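Local coordinates for protein dioxygenase (Pseudomonas brassicacearum, PDB 5V2D) that is an iron-dependent lignostilbene dioxygenase of the carotenoid-cleavage family that probably cleaves the central double bond of lignin-derived stilbenes with molecular oxygen, at residues F90-G95 with L468-S473; V150-K155 with W174-Q179; P189-D192 with N197-A200; A456-I461 with I481-I486. All blocks are in the same frame, centred on the assembly; numbering follows the deposited sequence.

Contact 1 (F90-G95 with L468-S473)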
loop_
_atom_site.group_PDB
_atom_site.type_symbol
_atom_site.label_atom_id
_atom_site.label_comp_id
_atom_site.label_asym_id
_atom_site.label_seq_id
_atom_site.Cartn_x
_atom_site.Cartn_y
_atom_site.Cartn_z
ATOM N N PHE A 90 7.704 -13.484 -7.195
ATOM C CA PHE A 90 8.152 -13.802 -8.522
ATOM C C PHE A 90 9.675 -13.722 -8.479
ATOM O O PHE A 90 10.242 -12.617 -8.345
ATOM C CB PHE A 90 7.627 -12.850 -9.544
ATOM C CG PHE A 90 6.158 -12.950 -9.808
ATOM C CD1 PHE A 90 5.672 -13.781 -10.759
ATOM C CD2 PHE A 90 5.259 -12.152 -9.097
ATOM C CE1 PHE A 90 4.323 -13.865 -11.089
ATOM C CE2 PHE A 90 3.901 -12.228 -9.393
ATOM C CZ PHE A 90 3.418 -13.093 -10.396
ATOM N N HIS A 91 10.345 -14.866 -8.609
ATOM C CA HIS A 91 11.777 -14.882 -8.531
ATOM C C HIS A 91 12.401 -14.900 -9.964
ATOM O O HIS A 91 12.114 -15.830 -10.742
ATOM C CB HIS A 91 12.242 -16.108 -7.778
ATOM C CG HIS A 91 13.735 -16.207 -7.677
ATOM N ND1 HIS A 91 14.497 -15.261 -7.011
ATOM C CD2 HIS A 91 14.603 -17.120 -8.196
ATOM C CE1 HIS A 91 15.781 -15.592 -7.118
ATOM N NE2 HIS A 91 15.876 -16.709 -7.834
ATOM N N PHE A 92 13.229 -13.905 -10.248
ATOM C CA PHE A 92 13.843 -13.685 -11.552
ATOM C C PHE A 92 15.311 -14.179 -11.443
ATOM O O PHE A 92 16.086 -13.725 -10.595
ATOM C CB PHE A 92 13.905 -12.196 -11.919
ATOM C CG PHE A 92 12.591 -11.581 -12.236
ATOM C CD1 PHE A 92 12.315 -11.148 -13.538
ATOM C CD2 PHE A 92 11.641 -11.354 -11.298
ATOM C CE1 PHE A 92 11.119 -10.571 -13.857
ATOM C CE2 PHE A 92 10.415 -10.780 -11.634
ATOM C CZ PHE A 92 10.159 -10.400 -12.911
ATOM N N ALA A 93 15.683 -15.101 -12.313
ATOM C CA ALA A 93 17.114 -15.463 -12.364
ATOM C C ALA A 93 17.469 -15.875 -13.760
ATOM O O ALA A 93 16.859 -16.769 -14.326
ATOM C CB ALA A 93 17.485 -16.580 -11.398
ATOM N N ASN A 94 18.467 -15.221 -14.317
ATOM C CA ASN A 94 18.975 -15.617 -15.648
ATOM C C ASN A 94 17.934 -15.794 -16.762
ATOM O O ASN A 94 17.990 -16.780 -17.463
ATOM C CB ASN A 94 19.663 -16.981 -15.496
ATOM C CG ASN A 94 21.015 -16.789 -15.452
ATOM O OD1 ASN A 94 21.688 -16.654 -16.524
ATOM N ND2 ASN A 94 21.508 -16.660 -14.248
ATOM N N GLY A 95 16.938 -14.924 -16.863
ATOM C CA GLY A 95 15.936 -15.041 -17.885
ATOM C C GLY A 95 14.755 -15.942 -17.613
ATOM O O GLY A 95 13.910 -16.098 -18.478
ATOM N N LEU A 468 2.689 -10.664 -15.711
ATOM C CA LEU A 468 3.586 -9.740 -15.095
ATOM C C LEU A 468 4.398 -9.058 -16.260
ATOM O O LEU A 468 5.141 -9.768 -17.002
ATOM C CB LEU A 468 4.520 -10.475 -14.197
ATOM C CG LEU A 468 5.399 -9.650 -13.282
ATOM C CD1 LEU A 468 4.570 -8.820 -12.332
ATOM C CD2 LEU A 468 6.365 -10.600 -12.537
ATOM N N VAL A 469 4.189 -7.763 -16.476
ATOM C CA VAL A 469 4.842 -7.086 -17.608
ATOM C C VAL A 469 6.128 -6.384 -17.183
ATOM O O VAL A 469 6.235 -5.893 -16.037
ATOM C CB VAL A 469 3.926 -6.100 -18.326
ATOM C CG1 VAL A 469 2.802 -6.897 -18.965
ATOM C CG2 VAL A 469 3.434 -4.961 -17.455
ATOM N N VAL A 470 7.103 -6.374 -18.088
ATOM C CA VAL A 470 8.351 -5.707 -17.864
ATOM C C VAL A 470 8.586 -4.661 -18.959
ATOM O O VAL A 470 8.645 -5.006 -20.137
ATOM C CB VAL A 470 9.503 -6.724 -17.893
ATOM C CG1 VAL A 470 10.819 -5.989 -17.583
ATOM C CG2 VAL A 470 9.273 -7.905 -16.927
ATOM N N LEU A 471 8.682 -3.398 -18.572
ATOM C CA LEU A 471 8.901 -2.264 -19.516
ATOM C C LEU A 471 10.251 -1.670 -19.244
ATOM O O LEU A 471 10.839 -1.808 -18.145
ATOM C CB LEU A 471 7.837 -1.172 -19.369
ATOM C CG LEU A 471 6.477 -1.519 -19.956
ATOM C CD1 LEU A 471 5.723 -2.612 -19.140
ATOM C CD2 LEU A 471 5.652 -0.243 -20.043
ATOM N N ASP A 472 10.785 -1.032 -20.296
ATOM C CA ASP A 472 12.090 -0.375 -20.187
ATOM C C ASP A 472 11.790 1.061 -19.925
ATOM O O ASP A 472 11.031 1.662 -20.724
ATOM C CB ASP A 472 12.873 -0.529 -21.547
ATOM C CG ASP A 472 14.328 -0.121 -21.396
ATOM O OD1 ASP A 472 14.637 0.986 -20.889
ATOM O OD2 ASP A 472 15.208 -0.955 -21.717
ATOM N N SER A 473 12.390 1.646 -18.883
ATOM C CA SER A 473 12.095 3.039 -18.492
ATOM C C SER A 473 12.489 4.064 -19.574
ATOM O O SER A 473 11.911 5.153 -19.606
ATOM C CB SER A 473 12.826 3.487 -17.236
ATOM O OG SER A 473 14.238 3.428 -17.355
#
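Two sheets of the beta fold pack side chain to side chain where F90 and F92, on strand 85-93, meet L468 and V470, on strand 465-472. The axes of the short strands 90-93 and 468-472 come within 11.4 Å of each other, at 44°, and no hydrogen bond joins them. Most of the contact falls on one methyl group. L468 CD2 lies over a face of the F90 ring, 3.8 Å from the ring centroid and 18° off the normal. It is displaced toward the CG side of that ring, with CG itself at 3.6 Å. This is a CH-pi contact. L468 reaches it because its CG stands anti to the backbone N (chi1 -170°), which carries the branch across to the phenylalanines. The family fold is a seven-bladed beta-propeller, and the contact joins two segments 373 residues apart at their nearest ends. The same L468 CD2 also meets F92, approaching its CZ obliquely at 3.8 Å. V470 adds a looser touch: its CG2 comes to the edge of the F92 ring, 4.5 Å from CE1. Replacing F90 by an alanine would probably leave L468 CD2 without its aromatic face and open a gap between the two sheets. I484 and I486 of strand 482-486 pack on the same phenylalanines, I486 on F90 and I484 on F92. V97 of strand 96-103 touches both rings.

Contact 2 (V150-K155 with W174-Q179)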
loop_
_atom_site.group_PDB
_atom_site.type_symbol
_atom_site.label_atom_id
_atom_site.label_comp_id
_atom_site.label_asym_id
_atom_site.label_seq_id
_atom_site.Cartn_x
_atom_site.Cartn_y
_atom_site.Cartn_z
ATOM N N VAL A 150 14.502 -11.638 6.900
ATOM C CA VAL A 150 13.152 -12.113 6.639
ATOM C C VAL A 150 12.384 -11.165 5.722
ATOM O O VAL A 150 12.805 -10.035 5.433
ATOM C CB VAL A 150 12.359 -12.359 7.965
ATOM C CG1 VAL A 150 13.076 -13.345 8.843
ATOM C CG2 VAL A 150 12.089 -11.093 8.736
ATOM N N LEU A 151 11.224 -11.657 5.247
ATOM C CA LEU A 151 10.234 -10.792 4.599
ATOM C C LEU A 151 9.180 -10.396 5.671
ATOM O O LEU A 151 8.639 -11.276 6.346
ATOM C CB LEU A 151 9.507 -11.565 3.505
ATOM C CG LEU A 151 8.638 -10.627 2.603
ATOM C CD1 LEU A 151 9.504 -9.764 1.730
ATOM C CD2 LEU A 151 7.677 -11.414 1.755
ATOM N N LEU A 152 8.935 -9.095 5.811
ATOM C CA LEU A 152 7.886 -8.619 6.717
ATOM C C LEU A 152 6.622 -8.375 5.915
ATOM O O LEU A 152 6.678 -7.713 4.866
ATOM C CB LEU A 152 8.276 -7.336 7.358
ATOM C CG LEU A 152 9.489 -7.471 8.315
ATOM C CD1 LEU A 152 9.761 -6.078 8.875
ATOM C CD2 LEU A 152 9.286 -8.539 9.374
ATOM N N ALA A 153 5.552 -8.975 6.329
ATOM C CA ALA A 153 4.206 -8.714 5.823
ATOM C C ALA A 153 3.521 -7.842 6.852
ATOM O O ALA A 153 3.431 -8.177 8.056
ATOM C CB ALA A 153 3.411 -10.000 5.639
ATOM N N LEU A 154 3.099 -6.667 6.414
ATOM C CA LEU A 154 2.731 -5.592 7.312
ATOM C C LEU A 154 1.253 -5.173 7.141
ATOM O O LEU A 154 0.715 -5.113 6.028
ATOM C CB LEU A 154 3.585 -4.398 7.069
ATOM C CG LEU A 154 5.095 -4.657 7.139
ATOM C CD1 LEU A 154 5.736 -4.257 5.789
ATOM C CD2 LEU A 154 5.682 -3.809 8.252
ATOM N N LYS A 155 0.685 -4.751 8.262
ATOM C CA LYS A 155 -0.553 -4.074 8.254
ATOM C C LYS A 155 -0.630 -3.197 9.518
ATOM O O LYS A 155 -0.261 -3.611 10.559
ATOM C CB LYS A 155 -1.557 -5.150 8.291
ATOM C CG LYS A 155 -2.899 -4.872 8.704
ATOM C CD LYS A 155 -3.676 -4.233 7.803
ATOM C CE LYS A 155 -5.125 -4.712 8.027
ATOM N NZ LYS A 155 -5.809 -3.919 6.924
ATOM N N TRP A 174 6.536 -10.723 14.175
ATOM C CA TRP A 174 7.877 -10.159 14.350
ATOM C C TRP A 174 7.833 -9.009 15.337
ATOM O O TRP A 174 7.238 -7.979 15.089
ATOM C CB TRP A 174 8.443 -9.658 12.999
ATOM C CG TRP A 174 9.885 -9.474 12.950
ATOM C CD1 TRP A 174 10.538 -8.306 12.958
ATOM C CD2 TRP A 174 10.882 -10.474 12.883
ATOM N NE1 TRP A 174 11.898 -8.492 12.848
ATOM C CE2 TRP A 174 12.147 -9.813 12.826
ATOM C CE3 TRP A 174 10.848 -11.872 12.858
ATOM C CZ2 TRP A 174 13.362 -10.496 12.756
ATOM C CZ3 TRP A 174 12.056 -12.562 12.789
ATOM C CH2 TRP A 174 13.288 -11.868 12.703
ATOM N N THR A 175 8.523 -9.178 16.450
ATOM C CA THR A 175 8.524 -8.142 17.544
ATOM C C THR A 175 9.764 -7.263 17.513
ATOM O O THR A 175 9.905 -6.386 18.313
ATOM C CB THR A 175 8.493 -8.852 18.948
ATOM O OG1 THR A 175 9.705 -9.582 19.057
ATOM C CG2 THR A 175 7.347 -9.851 19.055
ATOM N N PHE A 176 10.638 -7.469 16.554
ATOM C CA PHE A 176 11.957 -6.789 16.443
ATOM C C PHE A 176 12.746 -7.037 17.744
ATOM O O PHE A 176 13.141 -6.070 18.414
ATOM C CB PHE A 176 11.830 -5.289 16.118
ATOM C CG PHE A 176 11.107 -5.010 14.821
ATOM C CD1 PHE A 176 9.711 -4.958 14.781
ATOM C CD2 PHE A 176 11.834 -4.818 13.676
ATOM C CE1 PHE A 176 9.059 -4.668 13.580
ATOM C CE2 PHE A 176 11.194 -4.574 12.455
ATOM C CZ PHE A 176 9.791 -4.455 12.429
ATOM N N ASP A 177 12.897 -8.291 18.069
ATOM C CA ASP A 177 13.596 -8.730 19.314
ATOM C C ASP A 177 13.091 -8.040 20.581
ATOM O O ASP A 177 13.879 -7.641 21.405
ATOM C CB ASP A 177 15.122 -8.499 19.136
ATOM C CG ASP A 177 15.699 -9.307 17.984
ATOM O OD1 ASP A 177 16.272 -8.778 16.969
ATOM O OD2 ASP A 177 15.527 -10.531 18.050
ATOM N N GLY A 178 11.768 -7.845 20.673
ATOM C CA GLY A 178 11.135 -7.172 21.777
ATOM C C GLY A 178 11.328 -5.700 21.894
ATOM O O GLY A 178 10.885 -5.139 22.861
ATOM N N GLN A 179 11.911 -5.014 20.915
ATOM C CA GLN A 179 12.222 -3.592 21.066
ATOM C C GLN A 179 11.097 -2.630 20.784
ATOM O O GLN A 179 11.175 -1.464 21.172
ATOM C CB GLN A 179 13.427 -3.200 20.203
ATOM C CG GLN A 179 14.720 -3.930 20.513
ATOM C CD GLN A 179 15.768 -3.783 19.432
ATOM O OE1 GLN A 179 16.686 -2.960 19.532
ATOM N NE2 GLN A 179 15.595 -4.536 18.337
#
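V150 starts the packing of strand 150-154 against W174, which follows strand 170-173, one of the two outer strands of the same antiparallel four-stranded sheet. This sheet is consistent with one blade of the family's beta-propeller. V150 CG2 sits almost straight above the six-membered ring of W174, 4.1 Å from its centroid and 3° off the normal. CG1 of V150 leans on the same ring at CH2. Two residues on, L152 divides its two methyls between two aromatic rings. Its CD2 lies over the five-membered ring of W174, on the face that V150 covers, and comes to 3.7 Å from CG. Its CD1 goes to F176, 3.9 Å from CZ, at a slant to that ring. With a glycine in place of L152, the five-membered ring of W174 would probably lose the methyl that lies over it, and the F176 ring would be likely to gain freedom to shift. W174 has its CG anti to the backbone N (chi1 -161°), and this lays the indole across the ends of V150 and L152. W174 in turn points its CD1 at the middle of the F176 ring, 3.6 Å above the plane. The F176 ring also stacks with F185. Beyond the rings the chain reverses in a type I' turn from F176 to Q179. T175 OG1 accepts from G178 N in an ST motif. F176 O is gripped from opposite faces of its plane, by Q179 N at 3.0 Å and by Q179 NE2 at 2.9 Å.

Contact 3 (P189-D192 with N197-A200); sequences PKLD and NLLA
K190 N gives a hydrogen bond of 2.8 Å to L199 O, lying in the carbonyl plane. The return bond, from L199 N to K190 O, is equally short and almost straight, with 174° at the hydrogen. K190 and L199 thus form an antiparallel hydrogen-bonded pair. A third bond, D192 N to N197 O at 2.9 Å, extends the pairing beyond L191 and L198. N197 O also receives the CA-H of L191, with the carbon 3.4 Å away. L191 and L198 make the non-hydrogen-bonded pair, and their side chains lie on the same face. L191 CD2 touches L198 CD1 at 3.9 Å. That CD1 is a shared methyl, since P189 CB packs on it as well, at 3.8 Å. L198 has its CG anti to the backbone N (chi1 -175°), which turns CD1 toward the first strand. On the other face the L199 side chain runs along K190 O, and its CD1 reaches D192 CB at 4.2 Å. The polar ends look elsewhere. K190 NZ pairs with D240, and D192 OD2 with R284 and R383. D192 OD1 takes the backbone N of A194 and T195, which holds the connecting loop in an Asx turn. This is a beta hairpin at the edge of a four-stranded antiparallel sheet, as in a propeller blade, directly after the iron ligand H188.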
loop_
_atom_site.group_PDB
_atom_site.type_symbol
_atom_site.label_atom_id
_atom_site.label_comp_id
_atom_site.label_asym_id
_atom_site.label_seq_id
_atom_site.Cartn_x
_atom_site.Cartn_y
_atom_site.Cartn_z
ATOM N N PRO A 189 6.734 1.378 5.945
ATOM C CA PRO A 189 8.090 1.674 6.295
ATOM C C PRO A 189 8.892 1.956 5.048
ATOM O O PRO A 189 8.441 1.566 3.921
ATOM C CB PRO A 189 8.559 0.375 6.939
ATOM C CG PRO A 189 7.846 -0.705 6.199
ATOM C CD PRO A 189 6.462 -0.074 5.954
ATOM N N LYS A 190 10.017 2.634 5.208
ATOM C CA LYS A 190 10.925 2.907 4.074
ATOM C C LYS A 190 12.290 2.334 4.404
ATOM O O LYS A 190 12.668 2.282 5.571
ATOM C CB LYS A 190 11.133 4.395 3.926
ATOM C CG LYS A 190 9.963 5.341 3.966
ATOM C CD LYS A 190 9.079 5.126 2.822
ATOM C CE LYS A 190 7.906 6.101 2.950
ATOM N NZ LYS A 190 6.741 5.524 2.257
ATOM N N LEU A 191 13.035 1.959 3.393
ATOM C CA LEU A 191 14.501 1.637 3.535
ATOM C C LEU A 191 15.355 2.811 3.132
ATOM O O LEU A 191 15.241 3.392 2.018
ATOM C CB LEU A 191 14.901 0.505 2.612
ATOM C CG LEU A 191 14.259 -0.819 2.932
ATOM C CD1 LEU A 191 14.706 -1.791 1.794
ATOM C CD2 LEU A 191 14.645 -1.294 4.367
ATOM N N ASP A 192 16.191 3.211 4.044
ATOM C CA ASP A 192 17.117 4.329 3.810
ATOM C C ASP A 192 18.186 3.813 2.848
ATOM O O ASP A 192 18.847 2.851 3.133
ATOM C CB ASP A 192 17.796 4.747 5.116
ATOM C CG ASP A 192 18.730 5.961 4.927
ATOM O OD1 ASP A 192 19.728 5.904 4.276
ATOM O OD2 ASP A 192 18.420 7.048 5.265
ATOM N N ASN A 197 18.896 1.275 6.837
ATOM C CA ASN A 197 18.026 1.341 8.010
ATOM C C ASN A 197 16.541 1.239 7.574
ATOM O O ASN A 197 16.140 1.760 6.516
ATOM C CB ASN A 197 18.197 2.622 8.781
ATOM C CG ASN A 197 19.560 2.718 9.523
ATOM O OD1 ASN A 197 20.342 1.785 9.506
ATOM N ND2 ASN A 197 19.778 3.811 10.199
ATOM N N LEU A 198 15.737 0.672 8.478
ATOM C CA LEU A 198 14.286 0.605 8.331
ATOM C C LEU A 198 13.725 1.758 9.067
ATOM O O LEU A 198 13.944 1.898 10.275
ATOM C CB LEU A 198 13.749 -0.711 8.863
ATOM C CG LEU A 198 12.260 -0.997 8.676
ATOM C CD1 LEU A 198 12.013 -1.155 7.196
ATOM C CD2 LEU A 198 11.912 -2.282 9.349
ATOM N N LEU A 199 13.030 2.623 8.344
ATOM C CA LEU A 199 12.423 3.820 8.885
ATOM C C LEU A 199 10.928 3.538 8.975
ATOM O O LEU A 199 10.281 3.147 7.968
ATOM C CB LEU A 199 12.667 4.978 7.983
ATOM C CG LEU A 199 14.142 5.089 7.446
ATOM C CD1 LEU A 199 14.310 6.390 6.661
ATOM C CD2 LEU A 199 15.192 5.084 8.518
ATOM N N ALA A 200 10.349 3.634 10.169
ATOM C CA ALA A 200 9.007 3.214 10.371
ATOM C C ALA A 200 8.316 4.094 11.431
ATOM O O ALA A 200 8.910 5.018 11.945
ATOM C CB ALA A 200 9.012 1.743 10.793
#

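Contact 4 (A456-I461 with I481-I486)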
loop_
_atom_site.group_PDB
_atom_site.type_symbol
_atom_site.label_atom_id
_atom_site.label_comp_id
_atom_site.label_asym_id
_atom_site.label_seq_id
_atom_site.Cartn_x
_atom_site.Cartn_y
_atom_site.Cartn_z
ATOM N N ALA A 456 5.161 -4.689 -13.370
ATOM C CA ALA A 456 3.861 -4.617 -12.745
ATOM C C ALA A 456 2.951 -5.707 -13.225
ATOM O O ALA A 456 3.076 -6.161 -14.363
ATOM C CB ALA A 456 3.179 -3.274 -13.070
ATOM N N LEU A 457 2.005 -6.090 -12.412
ATOM C CA LEU A 457 0.969 -6.967 -12.873
ATOM C C LEU A 457 0.002 -6.207 -13.746
ATOM O O LEU A 457 -0.438 -5.088 -13.421
ATOM C CB LEU A 457 0.155 -7.568 -11.698
ATOM C CG LEU A 457 0.885 -8.732 -10.963
ATOM C CD1 LEU A 457 0.087 -9.055 -9.724
ATOM C CD2 LEU A 457 1.042 -9.981 -11.805
ATOM N N LEU A 458 -0.326 -6.863 -14.848
ATOM C CA LEU A 458 -1.316 -6.417 -15.802
ATOM C C LEU A 458 -2.491 -7.392 -15.722
ATOM O O LEU A 458 -2.352 -8.600 -15.898
ATOM C CB LEU A 458 -0.716 -6.379 -17.226
ATOM C CG LEU A 458 -1.720 -6.130 -18.395
ATOM C CD1 LEU A 458 -2.246 -4.742 -18.275
ATOM C CD2 LEU A 458 -1.046 -6.363 -19.760
ATOM N N ASN A 459 -3.648 -6.835 -15.407
ATOM C CA ASN A 459 -4.880 -7.555 -15.299
ATOM C C ASN A 459 -5.594 -7.394 -16.660
ATOM O O ASN A 459 -5.968 -6.276 -17.013
ATOM C CB ASN A 459 -5.804 -6.985 -14.191
ATOM C CG ASN A 459 -5.087 -6.685 -12.905
ATOM O OD1 ASN A 459 -4.455 -7.569 -12.355
ATOM N ND2 ASN A 459 -5.090 -5.336 -12.485
ATOM N N LEU A 460 -5.826 -8.503 -17.340
ATOM C CA LEU A 460 -6.535 -8.512 -18.600
ATOM C C LEU A 460 -7.937 -8.901 -18.213
ATOM O O LEU A 460 -8.269 -10.088 -18.083
ATOM C CB LEU A 460 -5.912 -9.500 -19.554
ATOM C CG LEU A 460 -4.708 -9.172 -20.454
ATOM C CD1 LEU A 460 -4.487 -7.724 -20.727
ATOM C CD2 LEU A 460 -3.437 -9.728 -19.883
ATOM N N ILE A 461 -8.742 -7.903 -17.944
ATOM C CA ILE A 461 -9.927 -8.125 -17.157
ATOM C C ILE A 461 -11.107 -8.666 -17.911
ATOM O O ILE A 461 -11.988 -9.250 -17.266
ATOM C CB ILE A 461 -10.340 -6.907 -16.352
ATOM C CG1 ILE A 461 -10.596 -5.691 -17.180
ATOM C CG2 ILE A 461 -9.298 -6.557 -15.333
ATOM C CD1 ILE A 461 -11.062 -4.522 -16.317
ATOM N N ILE A 481 8.859 -5.079 -22.894
ATOM C CA ILE A 481 9.866 -5.832 -23.542
ATOM C C ILE A 481 9.644 -7.330 -23.282
ATOM O O ILE A 481 10.135 -8.169 -24.024
ATOM C CB ILE A 481 11.278 -5.375 -23.113
ATOM C CG1 ILE A 481 11.553 -5.665 -21.626
ATOM C CG2 ILE A 481 11.449 -3.938 -23.591
ATOM C CD1 ILE A 481 12.862 -5.178 -21.148
ATOM N N ALA A 482 8.922 -7.656 -22.216
ATOM C CA ALA A 482 8.613 -9.045 -21.857
ATOM C C ALA A 482 7.286 -9.101 -21.142
ATOM O O ALA A 482 6.953 -8.214 -20.366
ATOM C CB ALA A 482 9.683 -9.630 -20.977
ATOM N N ARG A 483 6.491 -10.093 -21.476
ATOM C CA ARG A 483 5.235 -10.398 -20.783
ATOM C C ARG A 483 5.325 -11.782 -20.203
ATOM O O ARG A 483 5.484 -12.761 -20.933
ATOM C CB ARG A 483 4.035 -10.344 -21.714
ATOM C CG ARG A 483 3.832 -8.985 -22.416
ATOM C CD ARG A 483 2.655 -9.109 -23.323
ATOM N NE ARG A 483 2.278 -7.909 -24.025
ATOM C CZ ARG A 483 1.186 -7.191 -23.761
ATOM N NH1 ARG A 483 0.330 -7.470 -22.798
ATOM N NH2 ARG A 483 0.951 -6.131 -24.448
ATOM N N ILE A 484 5.262 -11.849 -18.873
ATOM C CA ILE A 484 5.366 -13.124 -18.159
ATOM C C ILE A 484 3.956 -13.642 -17.873
ATOM O O ILE A 484 3.210 -13.029 -17.093
ATOM C CB ILE A 484 6.193 -12.935 -16.889
ATOM C CG1 ILE A 484 7.583 -12.398 -17.252
ATOM C CG2 ILE A 484 6.279 -14.198 -16.108
ATOM C CD1 ILE A 484 8.153 -11.650 -16.031
ATOM N N ARG A 485 3.567 -14.751 -18.527
ATOM C CA ARG A 485 2.180 -15.193 -18.454
ATOM C C ARG A 485 2.014 -15.991 -17.144
ATOM O O ARG A 485 2.898 -16.732 -16.767
ATOM C CB ARG A 485 1.806 -16.077 -19.619
ATOM C CG ARG A 485 1.736 -15.357 -20.956
ATOM C CD ARG A 485 1.070 -16.307 -21.999
ATOM N NE ARG A 485 1.299 -15.737 -23.324
ATOM C CZ ARG A 485 2.313 -16.006 -24.136
ATOM N NH1 ARG A 485 3.217 -16.929 -23.840
ATOM N NH2 ARG A 485 2.367 -15.390 -25.313
ATOM N N ILE A 486 0.933 -15.745 -16.458
ATOM C CA ILE A 486 0.597 -16.438 -15.183
ATOM C C ILE A 486 -0.594 -17.298 -15.527
ATOM O O ILE A 486 -1.560 -16.820 -16.115
ATOM C CB ILE A 486 0.276 -15.413 -14.104
ATOM C CG1 ILE A 486 1.504 -14.530 -13.893
ATOM C CG2 ILE A 486 0.054 -16.125 -12.768
ATOM C CD1 ILE A 486 1.172 -13.191 -13.404
#
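The flat group here is the guanidinium of R483, and L458 CD2 comes to it at a slant, 3.5 Å from NH1. The methyl thus touches a charged nitrogen that is already engaged: NH1 forms a salt bridge with E467, on the strand between. The R483 chain is extended from CG to NE, and this length lets it span the middle strand. L458 has its CG anti to the backbone N (chi1 171°), which brings CD2 out to meet it. The second touch is wholly apolar. L457 CD2 meets I486 CD1 at 3.6 Å, and the two side chains cross at about a right angle. L457 and L458 are successive residues of a strand, and their touches lie on different faces of the sheet, the oily one with L457 and the charged one with L458. No hydrogen bond links the segments. Their nearest CA atoms, L458 and R483, are 9.1 Å apart, as expected of next-but-one strands. I481 and A482 both face V470 in a classic beta bulge. The meander of strands 433-442, 452-460, 465-472 and 482-486 is consistent with one blade of the family's beta-propeller. Strand 465-472 bonds to both 452-460 and 482-486, with L468 packing on L457 and E467 on L458. Strand 433-442 flanks 452-460 on its other side, 50-52 flanks 482-486, and helix 33-36 touches N459 and I461.

All four contacts are largely buried, but they join the fold at different levels. Contact 3 binds adjacent strands through backbone hydrogen bonds. Contact 4 spans two strands of one sheet across a third. Contact 1 brings two sheets face to face. Contacts 1 and 4 share a sheet and touch directly: V470 O is close to I481 N, and L468 N to I484 O, both probable hydrogen bonds. Contact 2 sets a partly exposed tryptophan on a sheet. It meets contact 3 where F176 CE2 packs on L198 CD2. Contacts 1 and 2 rest on aromatic faces, whereas contact 4 mixes methyls with a charged group. Contact 3 alone follows directly on an iron ligand.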